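Local atomic coordinates of phosphopantetheine adenylyltransferase (PDB entry 3DO8), a protein that probably transfers the adenylyl group of ATP reversibly to 4'-phosphopantetheine, giving dephospho-CoA and pyrophosphate in coenzyme A biosynthesis. Residues K59-V62 with M63-G67; L12-G15 with H16-I20; Q105-E109 with L110-K114; G80-D84 with V85-Y89. All blocks are in the same frame, centred on the assembly; numbering follows the deposited sequence. Where two conformers were deposited one is given.

Contact 1. Residues K59-V62 with M63-G67; sequences KRYV and MRKYG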
loop_
_atom_site.group_PDB
_atom_site.type_symbol
_atom_site.label_atom_id
_atom_site.label_comp_id
_atom_site.label_asym_id
_atom_site.label_seq_id
_atom_site.Cartn_x
_atom_site.Cartn_y
_atom_site.Cartn_z
ATOM N N LYS A 59 1.131 -20.003 5.630
ATOM C CA LYS A 59 -0.218 -20.392 6.056
ATOM C C LYS A 59 -0.379 -20.321 7.569
ATOM O O LYS A 59 -1.384 -19.773 8.058
ATOM C CB LYS A 59 -0.580 -21.780 5.536
ATOM C CG LYS A 59 -0.922 -21.775 4.061
ATOM C CD LYS A 59 -1.572 -23.098 3.643
ATOM C CE LYS A 59 -0.612 -24.194 3.638
ATOM N NZ LYS A 59 -1.306 -25.503 3.261
ATOM N N ARG A 60 0.613 -20.824 8.315
ATOM C CA ARG A 60 0.496 -20.842 9.769
ATOM C C ARG A 60 0.533 -19.456 10.359
ATOM O O ARG A 60 -0.135 -19.158 11.360
ATOM C CB ARG A 60 1.588 -21.678 10.403
ATOM C CG ARG A 60 1.423 -23.128 10.171
ATOM C CD ARG A 60 2.313 -23.909 11.146
ATOM N NE ARG A 60 2.418 -25.304 10.726
ATOM C CZ ARG A 60 3.428 -25.805 10.021
ATOM N NH1 ARG A 60 4.438 -25.019 9.638
ATOM N NH2 ARG A 60 3.404 -27.085 9.679
ATOM N N TYR A 61 1.371 -18.615 9.760
ATOM C CA TYR A 61 1.509 -17.210 10.206
ATOM C C TYR A 61 0.180 -16.474 10.018
ATOM O O TYR A 61 -0.338 -15.811 10.932
ATOM C CB TYR A 61 2.652 -16.492 9.467
ATOM C CG TYR A 61 2.616 -15.020 9.764
ATOM C CD1 TYR A 61 3.085 -14.534 10.970
ATOM C CD2 TYR A 61 2.044 -14.113 8.867
ATOM C CE1 TYR A 61 2.996 -13.225 11.285
ATOM C CE2 TYR A 61 1.958 -12.757 9.164
ATOM C CZ TYR A 61 2.447 -12.318 10.395
ATOM O OH TYR A 61 2.385 -11.015 10.797
ATOM N N VAL A 62 -0.376 -16.573 8.813
ATOM C CA VAL A 62 -1.665 -15.946 8.524
ATOM C C VAL A 62 -2.803 -16.482 9.420
ATOM O O VAL A 62 -3.623 -15.707 9.918
ATOM C CB VAL A 62 -2.002 -16.022 7.029
ATOM C CG1 VAL A 62 -3.428 -15.499 6.773
ATOM C CG2 VAL A 62 -0.915 -15.224 6.229
ATOM N N MET A 63 -2.856 -17.793 9.625
ATOM C CA MET A 63 -3.853 -18.356 10.541
ATOM C C MET A 63 -3.707 -17.759 11.935
ATOM O O MET A 63 -4.692 -17.317 12.531
ATOM C CB MET A 63 -3.750 -19.883 10.597
ATOM C CG MET A 63 -4.772 -20.532 11.539
ATOM S SD MET A 63 -6.567 -20.200 11.181
ATOM C CE MET A 63 -6.427 -21.195 9.935
ATOM N N ARG A 64 -2.474 -17.764 12.442
ATOM C CA ARG A 64 -2.164 -17.281 13.797
ATOM C C ARG A 64 -2.554 -15.817 14.031
ATOM O O ARG A 64 -3.129 -15.494 15.075
ATOM C CB ARG A 64 -0.675 -17.499 14.061
ATOM C CG ARG A 64 -0.201 -17.286 15.463
ATOM C CD ARG A 64 1.124 -18.039 15.725
ATOM N NE ARG A 64 2.234 -17.688 14.813
ATOM C CZ ARG A 64 2.612 -18.385 13.726
ATOM N NH1 ARG A 64 1.959 -19.485 13.364
ATOM N NH2 ARG A 64 3.662 -17.972 12.982
ATOM N N LYS A 65 -2.273 -14.946 13.052
ATOM C CA LYS A 65 -2.484 -13.484 13.161
ATOM C C LYS A 65 -3.811 -12.985 12.618
ATOM O O LYS A 65 -4.320 -11.974 13.082
ATOM C CB LYS A 65 -1.342 -12.714 12.492
ATOM C CG LYS A 65 -0.021 -12.885 13.172
ATOM C CD LYS A 65 -0.005 -12.295 14.568
ATOM C CE LYS A 65 1.399 -12.287 15.165
ATOM N NZ LYS A 65 1.368 -11.662 16.534
ATOM N N TYR A 66 -4.370 -13.685 11.641
ATOM C CA TYR A 66 -5.573 -13.225 10.939
ATOM C C TYR A 66 -6.755 -14.167 10.965
ATOM O O TYR A 66 -7.851 -13.777 10.544
ATOM C CB TYR A 66 -5.275 -12.867 9.476
ATOM C CG TYR A 66 -4.235 -11.775 9.381
ATOM C CD1 TYR A 66 -4.601 -10.427 9.427
ATOM C CD2 TYR A 66 -2.865 -12.064 9.286
ATOM C CE1 TYR A 66 -3.632 -9.405 9.358
ATOM C CE2 TYR A 66 -1.922 -11.049 9.230
ATOM C CZ TYR A 66 -2.298 -9.726 9.307
ATOM O OH TYR A 66 -1.305 -8.737 9.217
ATOM N N GLY A 67 -6.546 -15.383 11.453
ATOM C CA GLY A 67 -7.650 -16.309 11.696
ATOM C C GLY A 67 -8.236 -16.966 10.466
ATOM O O GLY A 67 -9.355 -17.503 10.532
HETATM O O HOH W 1 1.272 -9.509 8.940
#
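Tyr61 lies against Lys65 and Tyr66, its neighbours one turn further along, in the last turns of helix 51-66 of this Rossmann-like nucleotidyltransferase fold. With CG anti to the backbone N (chi1 170°), the ring lies along the helix toward the C-terminal end, where Lys65 and Tyr66 meet it. Starting at the root, Tyr61 CB is 3.9 Å from Arg64 NH2, in one of two conformers deposited for that arginine, so this guanidinium contact is doubtful. Further out, Tyr61 CE1 packs on Lys65 CG at 3.6 Å, the methylene approaching at a slant to the ring. On the other rim Tyr61 CE2 meets Tyr66 CE2 at 4.2 Å, an apolar contact that reaches the edge of the Tyr66 ring. At the tip, the two phenols share one water: it is 2.6 Å from Tyr61 OH, and it donates to Tyr66 OH. Tyr66 OH is also hydrogen-bonded to Asp21, and Tyr61 packs on Lys17, so both tyrosines dock this helix on helix 14-27. Val62 packs on Ile20 and Ile24 of helix 14-27. Beneath the side chains, regular i to i+4 bonds continue, such as Lys65 N to Tyr61 O. The helix stops at Gly67, whose phi of 76° leaves the helical region. There Val62 O takes up two N-H groups: Tyr66 N at 2.8 Å with an angle of 144° at the hydrogen, and, more weakly, Gly67 N at 3.3 Å. That same Val62 O lies in the plane of the Tyr66 ring at its edge and is 3.3 Å from Tyr66 CB.

Contact 2. Residues L12-G15 with H16-I20; sequences LHEG and HKKLI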
loop_
_atom_site.group_PDB
_atom_site.type_symbol
_atom_site.label_atom_id
_atom_site.label_comp_id
_atom_site.label_asym_id
_atom_site.label_seq_id
_atom_site.Cartn_x
_atom_site.Cartn_y
_atom_site.Cartn_z
ATOM N N LEU A 12 10.606 -15.939 6.662
ATOM C CA LEU A 12 9.443 -15.073 6.726
ATOM C C LEU A 12 9.739 -13.952 7.715
ATOM O O LEU A 12 9.700 -14.173 8.941
ATOM C CB LEU A 12 8.224 -15.882 7.149
ATOM C CG LEU A 12 6.863 -15.172 7.118
ATOM C CD1 LEU A 12 6.750 -13.937 8.001
ATOM C CD2 LEU A 12 6.507 -14.777 5.769
ATOM N N HIS A 13 10.074 -12.769 7.202
ATOM C CA HIS A 13 10.599 -11.673 8.029
ATOM C C HIS A 13 9.615 -10.536 8.162
ATOM O O HIS A 13 8.490 -10.602 7.626
ATOM C CB HIS A 13 11.956 -11.190 7.505
ATOM C CG HIS A 13 11.957 -10.708 6.088
ATOM N ND1 HIS A 13 11.123 -9.709 5.620
ATOM C CD2 HIS A 13 12.707 -11.096 5.025
ATOM C CE1 HIS A 13 11.385 -9.490 4.343
ATOM N NE2 HIS A 13 12.339 -10.321 3.957
ATOM N N GLU A 14 10.007 -9.502 8.889
ATOM C CA GLU A 14 9.104 -8.417 9.249
ATOM C C GLU A 14 8.606 -7.679 8.001
ATOM O O GLU A 14 7.454 -7.248 7.943
ATOM C CB GLU A 14 9.773 -7.452 10.247
ATOM C CG GLU A 14 8.917 -6.215 10.562
ATOM C CD GLU A 14 7.490 -6.561 11.027
ATOM O OE1 GLU A 14 7.330 -7.563 11.784
ATOM O OE2 GLU A 14 6.527 -5.829 10.660
ATOM N N GLY A 15 9.457 -7.592 6.985
ATOM C CA GLY A 15 9.051 -7.033 5.704
ATOM C C GLY A 15 7.888 -7.793 5.088
ATOM O O GLY A 15 6.875 -7.206 4.660
ATOM N N HIS A 16 8.024 -9.121 5.022
ATOM C CA HIS A 16 6.954 -9.956 4.489
ATOM C C HIS A 16 5.675 -9.736 5.294
ATOM O O HIS A 16 4.568 -9.706 4.749
ATOM C CB HIS A 16 7.256 -11.445 4.532
ATOM C CG HIS A 16 8.451 -11.873 3.744
ATOM N ND1 HIS A 16 8.577 -11.693 2.380
ATOM C CD2 HIS A 16 9.556 -12.544 4.143
ATOM C CE1 HIS A 16 9.731 -12.218 1.987
ATOM N NE2 HIS A 16 10.347 -12.717 3.040
ATOM N N LYS A 17 5.804 -9.654 6.610
ATOM C CA LYS A 17 4.647 -9.438 7.453
ATOM C C LYS A 17 3.945 -8.111 7.164
ATOM O O LYS A 17 2.699 -8.036 7.201
ATOM C CB LYS A 17 5.005 -9.633 8.908
ATOM C CG LYS A 17 5.522 -11.056 9.155
ATOM C CD LYS A 17 5.976 -11.262 10.595
ATOM C CE LYS A 17 6.570 -12.634 10.812
ATOM N NZ LYS A 17 7.067 -12.866 12.218
ATOM N N LYS A 18 4.710 -7.079 6.802
ATOM C CA LYS A 18 4.079 -5.819 6.408
ATOM C C LYS A 18 3.306 -5.991 5.110
ATOM O O LYS A 18 2.181 -5.500 4.974
ATOM C CB LYS A 18 5.095 -4.705 6.281
ATOM C CG LYS A 18 5.740 -4.300 7.598
ATOM C CD LYS A 18 6.890 -3.316 7.424
ATOM C CE LYS A 18 7.270 -2.685 8.773
ATOM N NZ LYS A 18 8.362 -1.704 8.556
ATOM N N LEU A 19 3.911 -6.675 4.151
ATOM C CA LEU A 19 3.240 -6.917 2.877
ATOM C C LEU A 19 1.920 -7.668 3.103
ATOM O O LEU A 19 0.886 -7.354 2.503
ATOM C CB LEU A 19 4.120 -7.753 1.955
ATOM C CG LEU A 19 5.424 -7.186 1.428
ATOM C CD1 LEU A 19 5.973 -8.068 0.270
ATOM C CD2 LEU A 19 5.232 -5.747 1.003
ATOM N N ILE A 20 1.996 -8.709 3.921
ATOM C CA ILE A 20 0.842 -9.546 4.195
ATOM C C ILE A 20 -0.251 -8.721 4.878
ATOM O O ILE A 20 -1.455 -8.859 4.547
ATOM C CB ILE A 20 1.239 -10.792 5.053
ATOM C CG1 ILE A 20 2.030 -11.776 4.195
ATOM C CG2 ILE A 20 0.021 -11.490 5.659
ATOM C CD1 ILE A 20 2.830 -12.827 4.958
#
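His16 stacks on His13 at the start of helix 14-27, where residues 13-16 read His-Glu-Gly-His, the HIGH-type signature of this nucleotidyltransferase family. The two imidazoles lie face to face, with planes 18° apart and ring centres 3.8 Å apart. His16 CD2 sits over the middle of the His13 ring, whereas His13 CE1 is offset toward the rim of His16. His13, at the N-cap position, reaches this place with CG between its backbone N and carbonyl carbon (chi1 58°), a crowded position that folds the ring back over the first turn. Gly15 lies at the edge of the His13 ring: its N is in the ring plane and its CA is 3.7 Å from His13 CE1. Trp122 meets both histidines edge-to-face, and Phe9 adds another ring beside His16. In relatives the two histidines of this signature contact the phosphates of ATP, so this pair probably lines the nucleotide site. Leu12 packs on the side of His16 away from His13, its CD2 lying 3.6 Å from His16 CB and 4.2 Å from Ile20 CD1. Backbone bonds of the first helical turns run under these groups, among them two with the donor in the carbonyl plane. Gly15 O accepts Leu19 N at 3.1 Å, and His13 O, which His16 CB approaches to 3.4 Å, takes Lys17 N at 3.0 Å with 160° at the hydrogen.

Contact 3. Residues Q105-E109 with L110-K114; sequences QKREE and LGKRK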
loop_
_atom_site.group_PDB
_atom_site.type_symbol
_atom_site.label_atom_id
_atom_site.label_comp_id
_atom_site.label_asym_id
_atom_site.label_seq_id
_atom_site.Cartn_x
_atom_site.Cartn_y
_atom_site.Cartn_z
ATOM N N GLN A 105 2.831 -3.605 -17.947
ATOM C CA GLN A 105 3.229 -3.362 -19.351
ATOM C C GLN A 105 2.737 -4.504 -20.219
ATOM O O GLN A 105 2.106 -4.281 -21.281
ATOM C CB GLN A 105 4.737 -3.203 -19.483
ATOM C CG GLN A 105 5.220 -1.899 -18.949
ATOM C CD GLN A 105 6.720 -1.823 -18.786
ATOM O OE1 GLN A 105 7.452 -2.773 -19.093
ATOM N NE2 GLN A 105 7.193 -0.679 -18.297
ATOM N N LYS A 106 2.959 -5.730 -19.729
ATOM C CA LYS A 106 2.522 -6.917 -20.472
ATOM C C LYS A 106 1.006 -7.055 -20.503
ATOM O O LYS A 106 0.439 -7.483 -21.508
ATOM C CB LYS A 106 3.151 -8.200 -19.938
ATOM C CG LYS A 106 4.606 -8.300 -20.220
ATOM C CD LYS A 106 4.811 -8.599 -21.687
ATOM C CE LYS A 106 6.214 -8.488 -22.075
ATOM N NZ LYS A 106 6.274 -8.609 -23.560
ATOM N N ARG A 107 0.349 -6.756 -19.393
ATOM C CA ARG A 107 -1.108 -6.756 -19.407
ATOM C C ARG A 107 -1.611 -5.796 -20.485
ATOM O O ARG A 107 -2.514 -6.143 -21.253
ATOM C CB ARG A 107 -1.676 -6.410 -18.036
ATOM C CG ARG A 107 -1.540 -7.566 -17.057
ATOM C CD ARG A 107 -2.075 -7.236 -15.688
ATOM N NE ARG A 107 -3.531 -7.052 -15.662
ATOM C CZ ARG A 107 -4.447 -7.989 -15.414
ATOM N NH1 ARG A 107 -4.102 -9.241 -15.176
ATOM N NH2 ARG A 107 -5.742 -7.661 -15.380
ATOM N N GLU A 108 -1.028 -4.610 -20.556
ATOM C CA GLU A 108 -1.492 -3.664 -21.585
ATOM C C GLU A 108 -1.267 -4.234 -22.983
ATOM O O GLU A 108 -2.128 -4.097 -23.862
ATOM C CB GLU A 108 -0.850 -2.291 -21.431
ATOM C CG GLU A 108 -1.444 -1.263 -22.423
ATOM C CD GLU A 108 -1.038 0.176 -22.111
ATOM O OE1 GLU A 108 -0.133 0.390 -21.304
ATOM O OE2 GLU A 108 -1.641 1.107 -22.712
ATOM N N GLU A 109 -0.128 -4.867 -23.203
ATOM C CA GLU A 109 0.158 -5.459 -24.513
ATOM C C GLU A 109 -0.827 -6.573 -24.881
ATOM O O GLU A 109 -1.146 -6.766 -26.068
ATOM C CB GLU A 109 1.582 -6.018 -24.565
ATOM C CG GLU A 109 2.659 -4.964 -24.482
ATOM C CD GLU A 109 4.055 -5.543 -24.508
ATOM O OE1 GLU A 109 4.237 -6.732 -24.872
ATOM O OE2 GLU A 109 5.000 -4.776 -24.186
ATOM N N LEU A 110 -1.259 -7.337 -23.883
ATOM C CA LEU A 110 -2.131 -8.483 -24.089
ATOM C C LEU A 110 -3.613 -8.113 -24.196
ATOM O O LEU A 110 -4.418 -8.905 -24.720
ATOM C CB LEU A 110 -1.968 -9.478 -22.946
ATOM C CG LEU A 110 -0.597 -10.167 -22.897
ATOM C CD1 LEU A 110 -0.526 -10.940 -21.576
ATOM C CD2 LEU A 110 -0.366 -11.052 -24.131
ATOM N N GLY A 111 -3.964 -6.920 -23.736
ATOM C CA GLY A 111 -5.346 -6.448 -23.737
ATOM C C GLY A 111 -6.077 -6.729 -22.447
ATOM O O GLY A 111 -7.289 -6.998 -22.446
ATOM N N LYS A 112 -5.323 -6.663 -21.342
ATOM C CA LYS A 112 -5.884 -6.792 -19.994
ATOM C C LYS A 112 -5.830 -5.453 -19.280
ATOM O O LYS A 112 -4.876 -4.678 -19.454
ATOM C CB LYS A 112 -5.058 -7.792 -19.202
ATOM C CG LYS A 112 -4.930 -9.140 -19.799
ATOM C CD LYS A 112 -6.198 -9.909 -19.714
ATOM C CE LYS A 112 -6.449 -10.439 -18.308
ATOM N NZ LYS A 112 -7.820 -10.991 -18.163
ATOM N N ARG A 113 -6.812 -5.185 -18.434
ATOM C CA ARG A 113 -6.778 -3.933 -17.673
ATOM C C ARG A 113 -5.626 -3.939 -16.683
ATOM O O ARG A 113 -5.320 -4.944 -16.106
ATOM C CB ARG A 113 -8.051 -3.700 -16.911
ATOM C CG ARG A 113 -8.408 -4.746 -15.924
ATOM C CD ARG A 113 -9.417 -4.168 -14.932
ATOM N NE ARG A 113 -10.145 -5.213 -14.215
ATOM C CZ ARG A 113 -11.102 -5.971 -14.756
ATOM N NH1 ARG A 113 -11.427 -5.848 -16.034
ATOM N NH2 ARG A 113 -11.714 -6.884 -14.017
ATOM N N LYS A 114 -5.047 -2.785 -16.463
ATOM C CA LYS A 114 -3.953 -2.674 -15.530
ATOM C C LYS A 114 -4.454 -2.962 -14.102
ATOM O O LYS A 114 -5.646 -2.827 -13.774
ATOM C CB LYS A 114 -3.265 -1.313 -15.675
ATOM C CG LYS A 114 -2.334 -1.258 -16.921
ATOM C CD LYS A 114 -1.672 0.107 -17.087
ATOM C CE LYS A 114 -0.713 0.152 -18.215
ATOM N NZ LYS A 114 0.308 -0.964 -18.167
HETATM O O HOH W 2 2.254 -0.027 -20.596
#
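Lys112 N returns to Arg107 O at 2.9 Å with 168° at the hydrogen, and Gly111 N reaches Glu108 O weakly, the two bonds of a Schellman motif that ends helix 97-110. Gly111 is its C-prime residue, with a phi of 93°. The chain then runs back beside the last turn, and Arg107 fastens it there. A bend at chi3 (67°) turns the guanidinium side-on to the carbonyl of Arg113. NE and NH2 both donate to Arg113 O, each at 2.8 Å, and the oxygen lies almost exactly in the guanidinium plane. Over one face of that plane sits Lys112 CB, 3.8 Å from Arg107 CB as well. The remaining N-H groups face the loop ahead of strand 89-92: NH1 bonds to the carbonyls of Thr82 and Val85, and NH2 pairs with Asp86, which Lys112 NZ also meets. From the loop, the side chain of Lys114 reaches back extended and bends only at its last torsion, and its NZ is 3.4 Å from Glu108 OE1, a long salt bridge. A water 2.5 Å from Glu108 OE1 donates to it and accepts from Lys114 NZ. The stronger partner of that ammonium is Asn104 O. With NE, NH1 and NH2 all engaged, the orientation of the guanidinium plane of Arg107 is fixed. The carboxylate of Asp86 probably offsets the positive charge of Arg107 and Lys112, whereas the solvent-bridged pair of Glu108 and Lys114 is likely to be weaker.

Contact 4. Residues G80-D84 with V85-Y89; sequences GKTLD and VDFEY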
loop_
_atom_site.group_PDB
_atom_site.type_symbol
_atom_site.label_atom_id
_atom_site.label_comp_id
_atom_site.label_asym_id
_atom_site.label_seq_id
_atom_site.Cartn_x
_atom_site.Cartn_y
_atom_site.Cartn_z
ATOM N N GLY A 80 3.645 -15.317 -12.407
ATOM C CA GLY A 80 2.609 -16.129 -11.758
ATOM C C GLY A 80 1.369 -16.098 -12.604
ATOM O O GLY A 80 1.441 -16.312 -13.820
ATOM N N LYS A 81 0.238 -15.802 -11.967
ATOM C CA LYS A 81 -1.046 -15.717 -12.649
ATOM C C LYS A 81 -1.444 -14.293 -13.052
ATOM O O LYS A 81 -2.556 -14.054 -13.509
ATOM C CB LYS A 81 -2.165 -16.261 -11.754
ATOM C CG LYS A 81 -2.082 -17.734 -11.360
ATOM C CD LYS A 81 -3.382 -18.113 -10.622
ATOM C CE LYS A 81 -3.548 -17.391 -9.226
ATOM N NZ LYS A 81 -4.996 -17.083 -8.851
ATOM N N THR A 82 -0.542 -13.341 -12.882
ATOM C CA THR A 82 -0.937 -11.945 -12.980
ATOM C C THR A 82 -1.159 -11.431 -14.396
ATOM O O THR A 82 -1.601 -10.321 -14.558
ATOM C CB THR A 82 0.090 -11.018 -12.302
ATOM O OG1 THR A 82 1.324 -11.126 -13.002
ATOM C CG2 THR A 82 0.251 -11.346 -10.802
ATOM N N LEU A 83 -0.884 -12.236 -15.439
ATOM C CA LEU A 83 -1.245 -11.835 -16.797
ATOM C C LEU A 83 -2.590 -12.395 -17.217
ATOM O O LEU A 83 -3.070 -12.091 -18.295
ATOM C CB LEU A 83 -0.182 -12.298 -17.796
ATOM C CG LEU A 83 1.201 -11.699 -17.615
ATOM C CD1 LEU A 83 2.143 -12.169 -18.697
ATOM C CD2 LEU A 83 1.137 -10.179 -17.544
ATOM N N ASP A 84 -3.175 -13.235 -16.372
ATOM C CA ASP A 84 -4.366 -14.004 -16.710
ATOM C C ASP A 84 -5.526 -13.550 -15.812
ATOM O O ASP A 84 -6.566 -13.064 -16.293
ATOM C CB ASP A 84 -4.032 -15.495 -16.508
ATOM C CG ASP A 84 -4.946 -16.419 -17.257
ATOM O OD1 ASP A 84 -5.597 -15.977 -18.233
ATOM O OD2 ASP A 84 -4.989 -17.603 -16.863
ATOM N N VAL A 85 -5.321 -13.637 -14.513
ATOM C CA VAL A 85 -6.349 -13.279 -13.538
ATOM C C VAL A 85 -6.436 -11.782 -13.409
ATOM O O VAL A 85 -5.399 -11.078 -13.452
ATOM C CB VAL A 85 -6.024 -13.899 -12.156
ATOM C CG1 VAL A 85 -7.054 -13.452 -11.057
ATOM C CG2 VAL A 85 -5.909 -15.407 -12.250
ATOM N N ASP A 86 -7.651 -11.279 -13.201
ATOM C CA ASP A 86 -7.859 -9.869 -12.986
ATOM C C ASP A 86 -7.788 -9.676 -11.476
ATOM O O ASP A 86 -8.548 -10.323 -10.700
ATOM C CB ASP A 86 -9.179 -9.344 -13.557
ATOM C CG ASP A 86 -9.208 -9.318 -15.092
ATOM O OD1 ASP A 86 -8.142 -9.219 -15.737
ATOM O OD2 ASP A 86 -10.321 -9.382 -15.668
ATOM N N PHE A 87 -6.796 -8.912 -11.067
ATOM C CA PHE A 87 -6.620 -8.471 -9.694
ATOM C C PHE A 87 -6.904 -6.979 -9.631
ATOM O O PHE A 87 -6.584 -6.232 -10.572
ATOM C CB PHE A 87 -5.167 -8.705 -9.226
ATOM C CG PHE A 87 -4.789 -10.143 -9.110
ATOM C CD1 PHE A 87 -5.186 -10.890 -8.011
ATOM C CD2 PHE A 87 -3.996 -10.753 -10.080
ATOM C CE1 PHE A 87 -4.846 -12.224 -7.902
ATOM C CE2 PHE A 87 -3.637 -12.087 -9.970
ATOM C CZ PHE A 87 -4.068 -12.829 -8.877
ATOM N N GLU A 88 -7.474 -6.539 -8.519
ATOM C CA GLU A 88 -7.644 -5.108 -8.292
ATOM C C GLU A 88 -6.336 -4.424 -7.835
ATOM O O GLU A 88 -6.007 -3.337 -8.303
ATOM C CB GLU A 88 -8.745 -4.861 -7.266
ATOM C CG GLU A 88 -9.081 -3.412 -7.081
ATOM C CD GLU A 88 -10.400 -3.196 -6.310
ATOM O OE1 GLU A 88 -11.155 -4.184 -6.092
ATOM O OE2 GLU A 88 -10.682 -2.046 -5.916
ATOM N N TYR A 89 -5.620 -5.068 -6.913
ATOM C CA TYR A 89 -4.389 -4.537 -6.331
ATOM C C TYR A 89 -3.307 -5.624 -6.426
ATOM O O TYR A 89 -3.599 -6.814 -6.266
ATOM C CB TYR A 89 -4.597 -4.203 -4.839
ATOM C CG TYR A 89 -5.499 -3.009 -4.594
ATOM C CD1 TYR A 89 -5.119 -1.742 -4.999
ATOM C CD2 TYR A 89 -6.731 -3.155 -3.958
ATOM C CE1 TYR A 89 -5.910 -0.650 -4.767
ATOM C CE2 TYR A 89 -7.555 -2.057 -3.744
ATOM C CZ TYR A 89 -7.125 -0.800 -4.150
ATOM O OH TYR A 89 -7.883 0.355 -3.953
#
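Phe87 meets Lys81 and Thr82 with its ring rim: Lys81 O lies near the ring plane at the edge, 4.2 Å from Phe87 CE2, and Thr82 CG2 approaches the same Phe87 CE2 at a slant, 4.0 Å away. One face of the ring carries Val85 CG1, offset toward the rim, so the valine two residues earlier roofs the phenyl group. The turn is built on Lys81 O, which accepts two N-H groups: Asp84 N at 3.0 Å, closing a beta turn whose central residues Thr82 and Leu83 have angles close to type I, and Val85 N, also at 3.0 Å. The second bond is straight, with 164° at the hydrogen and 176° at the carbonyl oxygen, so Val85 N points nearly along the C=O axis. Lys81 then arches over Val85: Lys81 CB and Lys81 NZ are each 3.9 Å from Val85 CG2, and bends in the third and fourth torsions of the lysine bring its NZ back to that methyl. Thr82 OG1 is turned to the carbonyl of Tyr79, which sends CG2 toward the phenyl ring. Beyond Phe87 the chain enters strand 89-92, where Tyr89 OH bonds to Asp21 of the second subunit. The segment thus completes the connection from edge strand 71-75 past strands 31-36 and 3-7, the crossover to the other half of the sheet in a Rossmann-like nucleotidyltransferase fold.

How the contacts relate
The four contacts form two groups. Contacts 1 and 2 touch, because helix 51-66 packs on helix 14-27 through Val62 CG2 and Ile20 CG2 at 3.9 Å; contact 2 also holds the histidines that probably line the nucleotide site. Contacts 3 and 4 are joined by polar groups, Arg107 of one reaching carbonyls of the other, and lie on the opposite side of the chain's centre from contact 2. Contact 3 is the most exposed, a helix end closed by backbone bonds and tied by charged side chains, while contacts 1, 2 and 4 are partly buried. Contact 2 relies on stacked rings, contact 1 on tyrosines and water, and contact 4 on a turn that meets the rim of a phenyl ring. Contacts 1 and 3 are furthest apart, about 33 Å between centres.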